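Local coordinates for protein L-hydantoinase (Arthrobacter aurescens, PDB 1GKR) that hydrolyses the ring of 5-substituted hydantoins, aryl derivatives more readily than alkyl ones, as a homotetrameric zinc-dependent cyclic amidase with two metal ions per subunit, at residues Ser81-Ile87 and Leu338-Pro343; Pro265-Asn269 and Val284-Val288; Trp298-Gly304 and Arg354-Arg359; Gly315-Lys321 and Leu408-Ser412; Ile396-Ala402 and Phe414-Thr420. The contacts are given in a common frame with arbitrary orientation. Numbering follows the deposited sequence.

Contact 1. Residues Ser81-Ile87 and Leu338-Pro343; sequences SAAVGGI and LETSLP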
# COMPACT_ATOMS: atom_id res chain seq x y z
N SER A 81 -8.25 42.58 14.20
CA SER A 81 -8.84 41.81 13.11
C SER A 81 -9.20 40.43 13.66
O SER A 81 -10.25 39.88 13.32
CB SER A 81 -7.87 41.65 11.95
OG SER A 81 -7.86 42.79 11.12
N ALA A 82 -8.31 39.88 14.49
CA ALA A 82 -8.56 38.58 15.08
C ALA A 82 -9.84 38.67 15.91
O ALA A 82 -10.78 37.90 15.72
CB ALA A 82 -7.40 38.17 15.96
N ALA A 83 -9.87 39.64 16.82
CA ALA A 83 -11.03 39.82 17.67
C ALA A 83 -12.34 39.86 16.91
O ALA A 83 -13.27 39.15 17.26
CB ALA A 83 -10.89 41.08 18.50
N VAL A 84 -12.45 40.66 15.86
CA VAL A 84 -13.72 40.69 15.16
C VAL A 84 -13.91 39.43 14.36
O VAL A 84 -15.03 39.02 14.10
CB VAL A 84 -13.88 41.91 14.22
CG1 VAL A 84 -13.52 43.17 14.95
CG2 VAL A 84 -13.02 41.74 12.99
N GLY A 85 -12.80 38.80 13.98
CA GLY A 85 -12.86 37.58 13.20
C GLY A 85 -13.17 36.35 14.05
O GLY A 85 -13.29 35.26 13.52
N GLY A 86 -13.30 36.53 15.36
CA GLY A 86 -13.61 35.41 16.23
C GLY A 86 -12.42 34.57 16.65
O GLY A 86 -12.59 33.50 17.24
N ILE A 87 -11.21 35.03 16.35
CA ILE A 87 -10.00 34.31 16.72
C ILE A 87 -9.53 34.84 18.07
O ILE A 87 -8.96 35.92 18.16
CB ILE A 87 -8.91 34.49 15.64
CG1 ILE A 87 -9.41 33.87 14.33
CG2 ILE A 87 -7.58 33.86 16.07
CD1 ILE A 87 -8.43 33.99 13.19
N LEU A 338 -6.75 36.96 9.07
CA LEU A 338 -7.24 37.00 10.43
C LEU A 338 -8.69 37.45 10.54
O LEU A 338 -9.43 37.02 11.43
CB LEU A 338 -6.36 37.93 11.24
CG LEU A 338 -5.73 37.38 12.50
CD1 LEU A 338 -5.50 35.91 12.40
CD2 LEU A 338 -4.42 38.13 12.73
N GLU A 339 -9.12 38.32 9.64
CA GLU A 339 -10.47 38.84 9.69
C GLU A 339 -11.46 38.09 8.81
O GLU A 339 -12.67 38.23 8.98
CB GLU A 339 -10.44 40.33 9.31
CG GLU A 339 -11.42 41.18 10.09
CD GLU A 339 -11.20 42.66 9.88
OE1 GLU A 339 -10.06 43.13 10.11
OE2 GLU A 339 -12.16 43.36 9.50
N THR A 340 -10.95 37.28 7.89
CA THR A 340 -11.80 36.53 6.97
C THR A 340 -11.81 35.00 7.11
O THR A 340 -12.58 34.32 6.43
CB THR A 340 -11.39 36.85 5.53
OG1 THR A 340 -10.00 36.56 5.35
CG2 THR A 340 -11.63 38.30 5.23
N SER A 341 -10.97 34.46 7.99
CA SER A 341 -10.89 33.03 8.16
C SER A 341 -12.19 32.33 8.56
O SER A 341 -12.67 31.44 7.85
CB SER A 341 -9.81 32.69 9.16
OG SER A 341 -9.65 31.30 9.19
N LEU A 342 -12.76 32.71 9.70
CA LEU A 342 -14.00 32.06 10.16
C LEU A 342 -15.15 32.34 9.21
O LEU A 342 -15.82 31.42 8.74
CB LEU A 342 -14.38 32.52 11.57
CG LEU A 342 -15.00 31.51 12.56
CD1 LEU A 342 -15.80 32.26 13.60
CD2 LEU A 342 -15.88 30.51 11.86
N PRO A 343 -15.43 33.62 8.93
CA PRO A 343 -16.54 33.88 8.02
C PRO A 343 -16.44 33.19 6.66
O PRO A 343 -17.45 32.80 6.08
CB PRO A 343 -16.58 35.42 7.93
CG PRO A 343 -15.31 35.89 8.57
CD PRO A 343 -14.99 34.86 9.60
O HOH W 1 -11.64 34.76 11.29
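Leu338 opens the second segment by pushing its side chain against the last turn of helix 75-85 and the Ile87 that follows it: its CG lies 3.9 Å from Ala82 CB, and its CD1 3.6 Å from Ile87 CD1. Its backbone carbonyl faces Gly85, and a beta carbon modelled on that glycine would sit 2.4 Å from Leu338 O, so the close approach (Gly85 CA to Glu339 CA, 4.4 Å) depends on the missing side chain. Glu339 reaches back along the helix. Its OE1 accepts a very short hydrogen bond of 2.4 Å from Ser81 OG and also one from the backbone of Arg406, while its CG packs 3.4 Å from Val84 CG2. Past Thr340, which turns away, helix 341-350 begins. Leu342 CB lies 3.5 Å from Gly85 O, and a bridging water donates to Gly85 O (2.8 Å) and Leu338 O (3.2 Å) and accepts from Leu342 N (2.8 Å). On the facing side Gly86, at positive phi, closes helix 75-85 with a Schellman motif. That helix links parallel strands 51-62, which carries zinc ligands, and 87-92: a beta-alpha-beta crossover of the TIM-barrel amidohydrolase fold, met here by helix 341-350.

Contact 2. Residues Pro265-Asn269 and Val284-Val288; sequences PQYLN and VAPPV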
# COMPACT_ATOMS: atom_id res chain seq x y z
N PRO A 265 -8.02 28.43 4.89
CA PRO A 265 -9.07 29.00 4.05
C PRO A 265 -8.63 29.51 2.69
O PRO A 265 -9.44 29.57 1.78
CB PRO A 265 -9.70 30.06 4.95
CG PRO A 265 -8.64 30.40 5.94
CD PRO A 265 -7.95 29.09 6.21
N GLN A 266 -7.36 29.87 2.53
CA GLN A 266 -6.87 30.36 1.23
C GLN A 266 -6.86 29.24 0.20
O GLN A 266 -7.07 29.49 -0.99
CB GLN A 266 -5.43 30.88 1.30
CG GLN A 266 -4.99 31.31 2.65
CD GLN A 266 -4.49 30.16 3.48
OE1 GLN A 266 -3.30 29.87 3.51
NE2 GLN A 266 -5.41 29.48 4.14
N TYR A 267 -6.58 28.03 0.65
CA TYR A 267 -6.51 26.89 -0.25
C TYR A 267 -7.87 26.28 -0.52
O TYR A 267 -8.06 25.66 -1.56
CB TYR A 267 -5.56 25.85 0.33
CG TYR A 267 -4.15 26.36 0.43
CD1 TYR A 267 -3.40 26.61 -0.72
CD2 TYR A 267 -3.58 26.63 1.67
CE1 TYR A 267 -2.12 27.13 -0.64
CE2 TYR A 267 -2.29 27.15 1.77
CZ TYR A 267 -1.56 27.40 0.61
OH TYR A 267 -0.29 27.93 0.70
N LEU A 268 -8.80 26.47 0.41
CA LEU A 268 -10.15 25.92 0.24
C LEU A 268 -11.09 26.86 -0.51
O LEU A 268 -11.91 26.40 -1.30
CB LEU A 268 -10.76 25.58 1.60
CG LEU A 268 -10.08 24.45 2.37
CD1 LEU A 268 -10.64 24.35 3.76
CD2 LEU A 268 -10.28 23.16 1.64
N ASN A 269 -10.94 28.16 -0.28
CA ASN A 269 -11.80 29.16 -0.90
C ASN A 269 -11.26 29.89 -2.12
O ASN A 269 -11.88 30.85 -2.58
CB ASN A 269 -12.21 30.18 0.16
CG ASN A 269 -12.96 29.54 1.30
OD1 ASN A 269 -14.13 29.19 1.16
ND2 ASN A 269 -12.29 29.35 2.43
N VAL A 284 0.70 33.06 -2.90
CA VAL A 284 1.09 32.59 -1.59
C VAL A 284 1.97 31.34 -1.78
O VAL A 284 2.09 30.83 -2.89
CB VAL A 284 -0.21 32.31 -0.79
CG1 VAL A 284 -0.75 30.96 -1.14
CG2 VAL A 284 0.03 32.47 0.70
N ALA A 285 2.63 30.87 -0.72
CA ALA A 285 3.49 29.68 -0.87
C ALA A 285 3.23 28.70 0.24
O ALA A 285 3.34 29.05 1.41
CB ALA A 285 4.94 30.07 -0.85
N PRO A 286 2.91 27.44 -0.12
CA PRO A 286 2.77 26.88 -1.47
C PRO A 286 1.65 27.55 -2.25
O PRO A 286 0.72 28.11 -1.67
CB PRO A 286 2.42 25.42 -1.21
CG PRO A 286 2.87 25.17 0.15
CD PRO A 286 2.55 26.44 0.88
N PRO A 287 1.70 27.46 -3.58
CA PRO A 287 0.70 28.06 -4.47
C PRO A 287 -0.69 27.47 -4.29
O PRO A 287 -0.85 26.32 -3.86
CB PRO A 287 1.25 27.74 -5.86
CG PRO A 287 2.71 27.55 -5.65
CD PRO A 287 2.75 26.79 -4.36
N VAL A 288 -1.70 28.27 -4.61
CA VAL A 288 -3.07 27.81 -4.55
C VAL A 288 -3.14 26.86 -5.73
O VAL A 288 -2.54 27.11 -6.77
CB VAL A 288 -4.06 28.95 -4.74
CG1 VAL A 288 -5.46 28.41 -4.94
CG2 VAL A 288 -4.02 29.86 -3.54
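A single helical turn, 265-268, runs past an irregular, proline-rich loop, and the two backbones come closest at Tyr267 and Val288, with CA atoms 5.6 Å apart. The Ala285-Pro286 peptide is cis, which bends 284-288 into an arc around the end of the tyrosine. Tyr267 makes most of the contact. Its OH donates a 2.6 Å hydrogen bond to Pro286 O, and the carbonyl of Pro287 also meets the ring edge, Tyr267 CE1 to Pro287 O being 3.6 Å. Carbon packing completes the socket: Val284 CG1 lies 4.0 Å from Tyr267 CZ, Pro286 CD 4.2 Å from the same CZ, and Val288 CG2 4.3 Å from Tyr267 CD1. Both Tyr267 and Pro286 touch the zinc ligand His239, so the arc lies beside the binuclear site. The helical turn follows barrel strand 259-263 and packs on helices 341-350 and 291-303 through Leu268, while helix 205-211 flanks the arc at Ala285 and Pro287.

Contact 3. Residues Trp298-Gly304 and Arg354-Arg359; sequences WEQLENG and RLSLER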
# COMPACT_ATOMS: atom_id res chain seq x y z
N TRP A 298 -11.98 19.78 -0.20
CA TRP A 298 -13.20 19.97 0.57
C TRP A 298 -13.77 18.66 1.12
O TRP A 298 -14.36 18.65 2.20
CB TRP A 298 -14.26 20.68 -0.25
CG TRP A 298 -14.14 22.17 -0.21
CD1 TRP A 298 -13.66 23.00 -1.19
CD2 TRP A 298 -14.59 23.03 0.84
NE1 TRP A 298 -13.79 24.31 -0.82
CE2 TRP A 298 -14.36 24.37 0.42
CE3 TRP A 298 -15.17 22.81 2.10
CZ2 TRP A 298 -14.68 25.47 1.21
CZ3 TRP A 298 -15.50 23.90 2.89
CH2 TRP A 298 -15.25 25.22 2.44
N GLU A 299 -13.60 17.58 0.37
CA GLU A 299 -14.08 16.28 0.83
C GLU A 299 -13.21 15.83 2.00
O GLU A 299 -13.69 15.39 3.04
CB GLU A 299 -13.99 15.25 -0.28
CG GLU A 299 -15.07 15.35 -1.32
CD GLU A 299 -14.86 14.35 -2.45
OE1 GLU A 299 -14.53 13.17 -2.15
OE2 GLU A 299 -15.03 14.74 -3.63
N GLN A 300 -11.91 15.94 1.81
CA GLN A 300 -10.97 15.54 2.84
C GLN A 300 -11.22 16.30 4.13
O GLN A 300 -11.08 15.74 5.22
CB GLN A 300 -9.55 15.77 2.35
CG GLN A 300 -9.26 15.08 1.04
CD GLN A 300 -7.82 15.24 0.61
OE1 GLN A 300 -7.31 16.36 0.55
NE2 GLN A 300 -7.17 14.13 0.31
N LEU A 301 -11.61 17.56 4.01
CA LEU A 301 -11.86 18.39 5.18
C LEU A 301 -13.01 17.82 5.99
O LEU A 301 -12.86 17.49 7.16
CB LEU A 301 -12.20 19.82 4.75
CG LEU A 301 -11.87 21.00 5.67
CD1 LEU A 301 -13.00 22.01 5.56
CD2 LEU A 301 -11.69 20.57 7.10
N GLU A 302 -14.17 17.70 5.36
CA GLU A 302 -15.34 17.19 6.06
C GLU A 302 -15.14 15.75 6.51
O GLU A 302 -15.71 15.33 7.52
CB GLU A 302 -16.58 17.28 5.16
CG GLU A 302 -17.90 16.76 5.76
CD GLU A 302 -18.32 17.43 7.08
OE1 GLU A 302 -18.18 18.67 7.22
OE2 GLU A 302 -18.82 16.71 7.97
N ASN A 303 -14.30 15.01 5.80
CA ASN A 303 -14.08 13.62 6.16
C ASN A 303 -13.01 13.35 7.21
O ASN A 303 -12.78 12.20 7.59
CB ASN A 303 -13.80 12.81 4.90
CG ASN A 303 -15.05 12.59 4.07
OD1 ASN A 303 -16.08 12.21 4.61
ND2 ASN A 303 -14.96 12.82 2.77
N GLY A 304 -12.35 14.40 7.69
CA GLY A 304 -11.35 14.20 8.72
C GLY A 304 -9.90 14.02 8.34
O GLY A 304 -9.09 13.74 9.22
N ARG A 354 -21.24 22.00 2.74
CA ARG A 354 -20.13 21.07 2.57
C ARG A 354 -19.19 20.91 3.78
O ARG A 354 -18.13 20.31 3.68
CB ARG A 354 -19.33 21.41 1.30
CG ARG A 354 -18.98 22.84 1.16
CD ARG A 354 -19.21 23.28 -0.26
NE ARG A 354 -18.19 22.81 -1.19
CZ ARG A 354 -17.28 23.60 -1.76
NH1 ARG A 354 -17.25 24.91 -1.47
NH2 ARG A 354 -16.42 23.10 -2.63
N LEU A 355 -19.61 21.44 4.93
CA LEU A 355 -18.84 21.34 6.16
C LEU A 355 -19.78 21.43 7.34
O LEU A 355 -20.64 22.31 7.39
CB LEU A 355 -17.80 22.46 6.25
CG LEU A 355 -16.93 22.46 7.52
CD1 LEU A 355 -16.18 21.16 7.66
CD2 LEU A 355 -15.95 23.61 7.45
N SER A 356 -19.64 20.53 8.31
CA SER A 356 -20.51 20.58 9.47
C SER A 356 -19.91 21.47 10.54
O SER A 356 -18.68 21.62 10.62
CB SER A 356 -20.74 19.18 10.03
OG SER A 356 -19.52 18.60 10.44
N LEU A 357 -20.77 22.08 11.34
CA LEU A 357 -20.31 22.94 12.41
C LEU A 357 -19.39 22.16 13.34
O LEU A 357 -18.38 22.68 13.79
CB LEU A 357 -21.49 23.49 13.22
CG LEU A 357 -22.03 24.84 12.79
CD1 LEU A 357 -23.34 25.15 13.48
CD2 LEU A 357 -21.00 25.89 13.12
N GLU A 358 -19.76 20.91 13.61
CA GLU A 358 -18.98 20.07 14.50
C GLU A 358 -17.56 19.89 14.02
O GLU A 358 -16.62 19.95 14.80
CB GLU A 358 -19.64 18.70 14.68
CG GLU A 358 -20.98 18.74 15.41
CD GLU A 358 -22.17 18.80 14.46
OE1 GLU A 358 -22.08 19.50 13.42
OE2 GLU A 358 -23.20 18.17 14.76
N ARG A 359 -17.40 19.65 12.72
CA ARG A 359 -16.06 19.46 12.18
C ARG A 359 -15.27 20.78 12.19
O ARG A 359 -14.08 20.79 12.49
CB ARG A 359 -16.16 18.91 10.76
CG ARG A 359 -14.82 18.86 10.08
CD ARG A 359 -14.46 17.46 9.70
NE ARG A 359 -14.08 16.64 10.84
CZ ARG A 359 -14.26 15.33 10.90
NH1 ARG A 359 -14.83 14.68 9.89
NH2 ARG A 359 -13.88 14.65 11.97
O HOH W 2 -17.53 18.31 1.67
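Arg354 lays its guanidinium flat on the indole of Trp298, with centres 3.5 Å apart and planes at 26°. Arg354 CZ stands 3.5 Å from the centroid of the five-membered ring, almost on its normal, a cation-pi stack, and Arg354 CG makes a CH-pi contact 4.3 Å from the centroid of the six-membered ring. The indole nitrogen is not spent on the arginine: Trp298 NE1 donates to Leu268 O. At the ring edge Trp298 CZ3 meets Leu355 CB at 4.3 Å, and Leu355 CD2 continues inward to Leu301 CD1, 3.9 Å away, with Met345 of helix 341-350 beneath. A water bridges the backbones, donating to Trp298 O and Arg354 O. The segments are the last turns of helix 291-303 and the loop leading into helix 357-372, both outer helices of the TIM-barrel domain, and each helix terminus here is capped. Ser356 is the N-cap of the second helix, its OG accepting from Arg359 N at 3.3 Å. Glu302 reaches across to the same residue, its OE1 taking Ser356 N at 2.6 Å and its OE2 taking Ser356 OG at 3.2 Å. Gly304, at positive phi, ends the first helix in a Schellman motif. There Arg359 NH1 donates to the carbonyl Glu302 O at 2.6 Å, and the same guanidinium forms a salt bridge between Arg359 NH2 and Glu362.

Contact 4. Residues Gly315-Lys321 and Leu408-Ser412; sequences GHPVEDK and LHKYS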
# COMPACT_ATOMS: atom_id res chain seq x y z
N GLY A 315 0.97 40.18 6.37
CA GLY A 315 0.96 41.33 5.50
C GLY A 315 2.23 41.53 4.69
O GLY A 315 3.24 40.89 4.92
N HIS A 316 2.14 42.42 3.72
CA HIS A 316 3.25 42.76 2.85
C HIS A 316 2.90 44.15 2.38
O HIS A 316 1.74 44.42 2.06
CB HIS A 316 3.33 41.82 1.65
CG HIS A 316 4.70 41.29 1.40
ND1 HIS A 316 5.11 40.04 1.81
CD2 HIS A 316 5.79 41.86 0.82
CE1 HIS A 316 6.38 39.86 1.50
NE2 HIS A 316 6.82 40.95 0.90
N PRO A 317 3.87 45.07 2.36
CA PRO A 317 3.51 46.41 1.90
C PRO A 317 2.86 46.32 0.52
O PRO A 317 3.39 45.68 -0.39
CB PRO A 317 4.85 47.15 1.91
CG PRO A 317 5.87 46.04 1.76
CD PRO A 317 5.32 44.97 2.65
N VAL A 318 1.68 46.93 0.39
CA VAL A 318 0.90 46.91 -0.85
C VAL A 318 1.70 47.24 -2.12
O VAL A 318 1.31 46.85 -3.22
CB VAL A 318 -0.34 47.85 -0.73
CG1 VAL A 318 0.09 49.27 -0.63
CG2 VAL A 318 -1.26 47.66 -1.91
N GLU A 319 2.82 47.93 -1.96
CA GLU A 319 3.68 48.30 -3.09
C GLU A 319 4.58 47.15 -3.52
O GLU A 319 5.32 47.26 -4.50
CB GLU A 319 4.55 49.52 -2.74
CG GLU A 319 5.24 49.45 -1.39
CD GLU A 319 4.42 50.08 -0.27
OE1 GLU A 319 3.17 50.00 -0.30
OE2 GLU A 319 5.02 50.67 0.65
N ASP A 320 4.54 46.05 -2.77
CA ASP A 320 5.34 44.87 -3.09
C ASP A 320 4.40 43.81 -3.65
O ASP A 320 4.80 42.67 -3.85
CB ASP A 320 6.05 44.34 -1.85
CG ASP A 320 7.19 45.24 -1.40
OD1 ASP A 320 7.43 46.26 -2.08
OD2 ASP A 320 7.84 44.91 -0.37
N LYS A 321 3.16 44.21 -3.88
CA LYS A 321 2.16 43.31 -4.42
C LYS A 321 1.73 43.79 -5.78
O LYS A 321 1.70 43.01 -6.73
CB LYS A 321 0.93 43.24 -3.52
CG LYS A 321 1.03 42.26 -2.35
CD LYS A 321 1.07 40.81 -2.80
CE LYS A 321 0.86 39.88 -1.62
NZ LYS A 321 0.79 38.45 -2.01
N LEU A 408 -2.98 46.42 9.96
CA LEU A 408 -2.13 47.43 9.34
C LEU A 408 -2.42 47.52 7.85
O LEU A 408 -2.62 48.61 7.32
CB LEU A 408 -0.65 47.11 9.55
CG LEU A 408 0.25 48.15 8.88
CD1 LEU A 408 0.06 49.47 9.60
CD2 LEU A 408 1.71 47.72 8.90
N HIS A 409 -2.44 46.39 7.16
CA HIS A 409 -2.73 46.40 5.74
C HIS A 409 -4.21 46.24 5.44
O HIS A 409 -4.95 45.62 6.21
CB HIS A 409 -1.91 45.33 5.03
CG HIS A 409 -0.46 45.67 4.95
ND1 HIS A 409 -0.01 46.83 4.35
CD2 HIS A 409 0.64 45.05 5.44
CE1 HIS A 409 1.30 46.91 4.48
NE2 HIS A 409 1.72 45.84 5.14
N LYS A 410 -4.64 46.80 4.32
CA LYS A 410 -6.04 46.77 3.95
C LYS A 410 -6.38 46.17 2.60
O LYS A 410 -7.00 46.83 1.78
CB LYS A 410 -6.60 48.19 3.99
CG LYS A 410 -7.16 48.65 5.33
CD LYS A 410 -6.13 49.14 6.31
CE LYS A 410 -6.86 49.68 7.55
NZ LYS A 410 -5.96 50.02 8.69
N TYR A 411 -5.97 44.94 2.35
CA TYR A 411 -6.31 44.29 1.09
C TYR A 411 -6.50 42.80 1.34
O TYR A 411 -6.01 42.27 2.34
CB TYR A 411 -5.22 44.53 0.04
CG TYR A 411 -3.87 44.02 0.43
CD1 TYR A 411 -3.51 42.70 0.17
CD2 TYR A 411 -2.93 44.86 1.03
CE1 TYR A 411 -2.25 42.22 0.51
CE2 TYR A 411 -1.66 44.39 1.37
CZ TYR A 411 -1.33 43.07 1.11
OH TYR A 411 -0.09 42.61 1.44
N SER A 412 -7.21 42.12 0.46
CA SER A 412 -7.47 40.71 0.68
C SER A 412 -7.92 40.01 -0.58
O SER A 412 -8.62 40.59 -1.39
CB SER A 412 -8.54 40.56 1.76
OG SER A 412 -9.14 39.28 1.71
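The clear hydrogen bond between the two loops runs from Tyr411 OH to the backbone carbonyl His316 O, 2.6 Å, with that oxygen near the plane of the phenol ring. His409 also comes close, His409 NE2 lying 3.4 Å from His316 O, but the angle is poor and the carbonyl sits over the face of the imidazole. The nitrogen's real partner is the carbonyl of Arg71, in a loop that follows strand 51-62. The remaining contacts are packing. The imidazole leans on the bend of the first loop, with His409 CD2 3.7 Å from Gly315 CA and His409 CE1 3.4 Å from Pro317 CA. A beta carbon at Gly315 would fall 2.6 Å from His409 CD2, so the bare glycine lets the ring come this near. Val318 and the aliphatic part of Lys321 approach the Tyr411 ring from the same side, Val318 CB 4.3 Å from Tyr411 CE2 and Lys321 CG 4.0 Å from Tyr411 OH; Tyr281 meets the ring as well. The charged end of Lys321 goes to the carbonyls of Pro280, Gly332 and Gly334. The first loop leaves barrel strand 313-314 just after the zinc ligand Asp312, and the His316 side chain is about 11 Å from a zinc ion. At the polar ends of His409, Tyr411 and Lys321, side-chain donors are met by main-chain carbonyls, not by opposite charges.

Contact 5. Residues Ile396-Ala402 and Phe414-Thr420; sequences IDTKVDA and FDGMPVT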
# COMPACT_ATOMS: atom_id res chain seq x y z
N ILE A 396 -26.56 35.97 7.84
CA ILE A 396 -26.09 37.31 7.53
C ILE A 396 -26.00 37.46 6.03
O ILE A 396 -25.94 36.47 5.29
CB ILE A 396 -24.68 37.54 8.11
CG1 ILE A 396 -24.72 37.46 9.64
CG2 ILE A 396 -24.14 38.87 7.67
CD1 ILE A 396 -25.74 38.37 10.28
N ASP A 397 -26.00 38.70 5.57
CA ASP A 397 -25.86 38.98 4.16
C ASP A 397 -25.00 40.22 4.08
O ASP A 397 -25.42 41.30 4.50
CB ASP A 397 -27.21 39.25 3.51
CG ASP A 397 -27.09 39.58 2.05
OD1 ASP A 397 -26.51 38.76 1.29
OD2 ASP A 397 -27.55 40.67 1.65
N THR A 398 -23.79 40.06 3.57
CA THR A 398 -22.86 41.16 3.47
C THR A 398 -21.66 40.76 2.62
O THR A 398 -21.60 39.64 2.10
CB THR A 398 -22.42 41.61 4.88
OG1 THR A 398 -21.48 42.67 4.78
CG2 THR A 398 -21.81 40.45 5.65
N LYS A 399 -20.71 41.67 2.45
CA LYS A 399 -19.50 41.40 1.66
C LYS A 399 -18.27 41.67 2.50
O LYS A 399 -18.31 42.44 3.46
CB LYS A 399 -19.43 42.32 0.43
CG LYS A 399 -20.63 42.33 -0.48
CD LYS A 399 -20.80 41.01 -1.22
CE LYS A 399 -21.89 41.11 -2.28
NZ LYS A 399 -21.59 42.21 -3.25
N VAL A 400 -17.15 41.05 2.15
CA VAL A 400 -15.92 41.33 2.87
C VAL A 400 -15.40 42.61 2.21
O VAL A 400 -15.32 42.70 0.98
CB VAL A 400 -14.89 40.16 2.77
CG1 VAL A 400 -14.99 39.51 1.43
CG2 VAL A 400 -13.48 40.67 2.98
N ASP A 401 -15.09 43.62 3.03
CA ASP A 401 -14.58 44.90 2.54
C ASP A 401 -13.18 45.14 3.12
O ASP A 401 -13.04 45.71 4.21
CB ASP A 401 -15.52 46.02 2.96
CG ASP A 401 -15.10 47.37 2.43
OD1 ASP A 401 -14.10 47.44 1.66
OD2 ASP A 401 -15.78 48.37 2.77
N ALA A 402 -12.15 44.73 2.39
CA ALA A 402 -10.78 44.85 2.85
C ALA A 402 -10.37 46.20 3.43
O ALA A 402 -9.53 46.27 4.32
CB ALA A 402 -9.82 44.46 1.73
N PHE A 414 -10.05 37.85 -0.75
CA PHE A 414 -11.49 37.67 -0.59
C PHE A 414 -12.26 38.97 -0.71
O PHE A 414 -13.48 38.98 -0.62
CB PHE A 414 -11.78 37.06 0.78
CG PHE A 414 -11.00 35.81 1.06
CD1 PHE A 414 -11.15 34.69 0.26
CD2 PHE A 414 -10.11 35.76 2.12
CE1 PHE A 414 -10.41 33.54 0.50
CE2 PHE A 414 -9.36 34.62 2.37
CZ PHE A 414 -9.51 33.50 1.56
N ASP A 415 -11.54 40.07 -0.92
CA ASP A 415 -12.20 41.37 -1.02
C ASP A 415 -13.39 41.29 -1.97
O ASP A 415 -13.30 40.74 -3.07
CB ASP A 415 -11.18 42.41 -1.49
CG ASP A 415 -11.62 43.83 -1.21
OD1 ASP A 415 -12.30 44.09 -0.18
OD2 ASP A 415 -11.26 44.71 -2.01
N GLY A 416 -14.52 41.82 -1.52
CA GLY A 416 -15.73 41.83 -2.33
C GLY A 416 -16.61 40.59 -2.25
O GLY A 416 -17.80 40.65 -2.59
N MET A 417 -16.04 39.47 -1.82
CA MET A 417 -16.81 38.24 -1.72
C MET A 417 -17.89 38.29 -0.66
O MET A 417 -17.76 38.98 0.36
CB MET A 417 -15.90 37.07 -1.45
CG MET A 417 -15.26 36.55 -2.69
SD MET A 417 -14.21 35.15 -2.31
CE MET A 417 -12.82 35.52 -3.45
N PRO A 418 -18.99 37.57 -0.89
CA PRO A 418 -20.10 37.54 0.06
C PRO A 418 -19.80 36.77 1.34
O PRO A 418 -18.99 35.84 1.35
CB PRO A 418 -21.22 36.89 -0.75
CG PRO A 418 -20.49 35.97 -1.64
CD PRO A 418 -19.32 36.80 -2.10
N VAL A 419 -20.46 37.19 2.41
CA VAL A 419 -20.31 36.60 3.73
C VAL A 419 -21.72 36.34 4.26
O VAL A 419 -22.50 37.28 4.41
CB VAL A 419 -19.59 37.58 4.67
CG1 VAL A 419 -19.53 37.01 6.07
CG2 VAL A 419 -18.20 37.87 4.14
N THR A 420 -22.04 35.09 4.55
CA THR A 420 -23.37 34.76 5.05
C THR A 420 -23.36 34.28 6.50
O THR A 420 -24.41 33.99 7.07
CB THR A 420 -24.05 33.68 4.18
OG1 THR A 420 -23.25 32.49 4.19
CG2 THR A 420 -24.23 34.18 2.76
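Val400 is the main bump here, its side chain filling the hollow between Met417, Phe414 and Val419: Val400 CG1 lies 3.9 Å from Met417 CB and 4.1 Å from Phe414 CB, while Val419 CG2 closes the side at 4.3 Å from Val400 CB. Thr340, just ahead of helix 341-350, packs on Val400 as well. Farther along, Thr398 CG2 rests on Val419 CB at 3.8 Å, and Lys399 folds over Pro418 with its CD 3.8 Å from Pro418 CA. The backbone is a short antiparallel ribbon at the edge of the large mixed sheet: Thr398 and Val419 form a hydrogen-bonded pair, with Val419 N to Thr398 O at 2.7 Å and a weak return bond, and Lys399 and Pro418 a non-hydrogen-bonded one. Val400 N donates to Met417 O at 2.8 Å, and Gly416 N to Val400 O at 2.8 Å. Gly416, with positive phi, sits in the type II turn Phe414-Met417, which brings Asp415 round until its OD1 accepts from Ala402 N at 2.7 Å.

In the fold
Contacts 1 and 2 are buried, whereas 3, 4 and 5 are only partly so, contact 5 having most exposed residues. Helix 341-350 is common ground: it supplies part of contact 1, packs under Leu268 of contact 2 and Trp298 of contact 3, and bears on Val419 of contact 5. Phe414 of contact 5 touches Thr340 of contact 1 and Asn269 of contact 2, while Ala402 packs on Tyr411 of contact 4. Contact 2, beside the zinc ions, and contact 4, farther off, each use a tyrosine hydroxyl on a loop carbonyl; contact 3, between outer helices away from the metals, works with arginine and glutamate; contact 5 relies on strand pairing; contact 1 combines leucine packing, a Ser-Glu hydrogen bond and a bridging water.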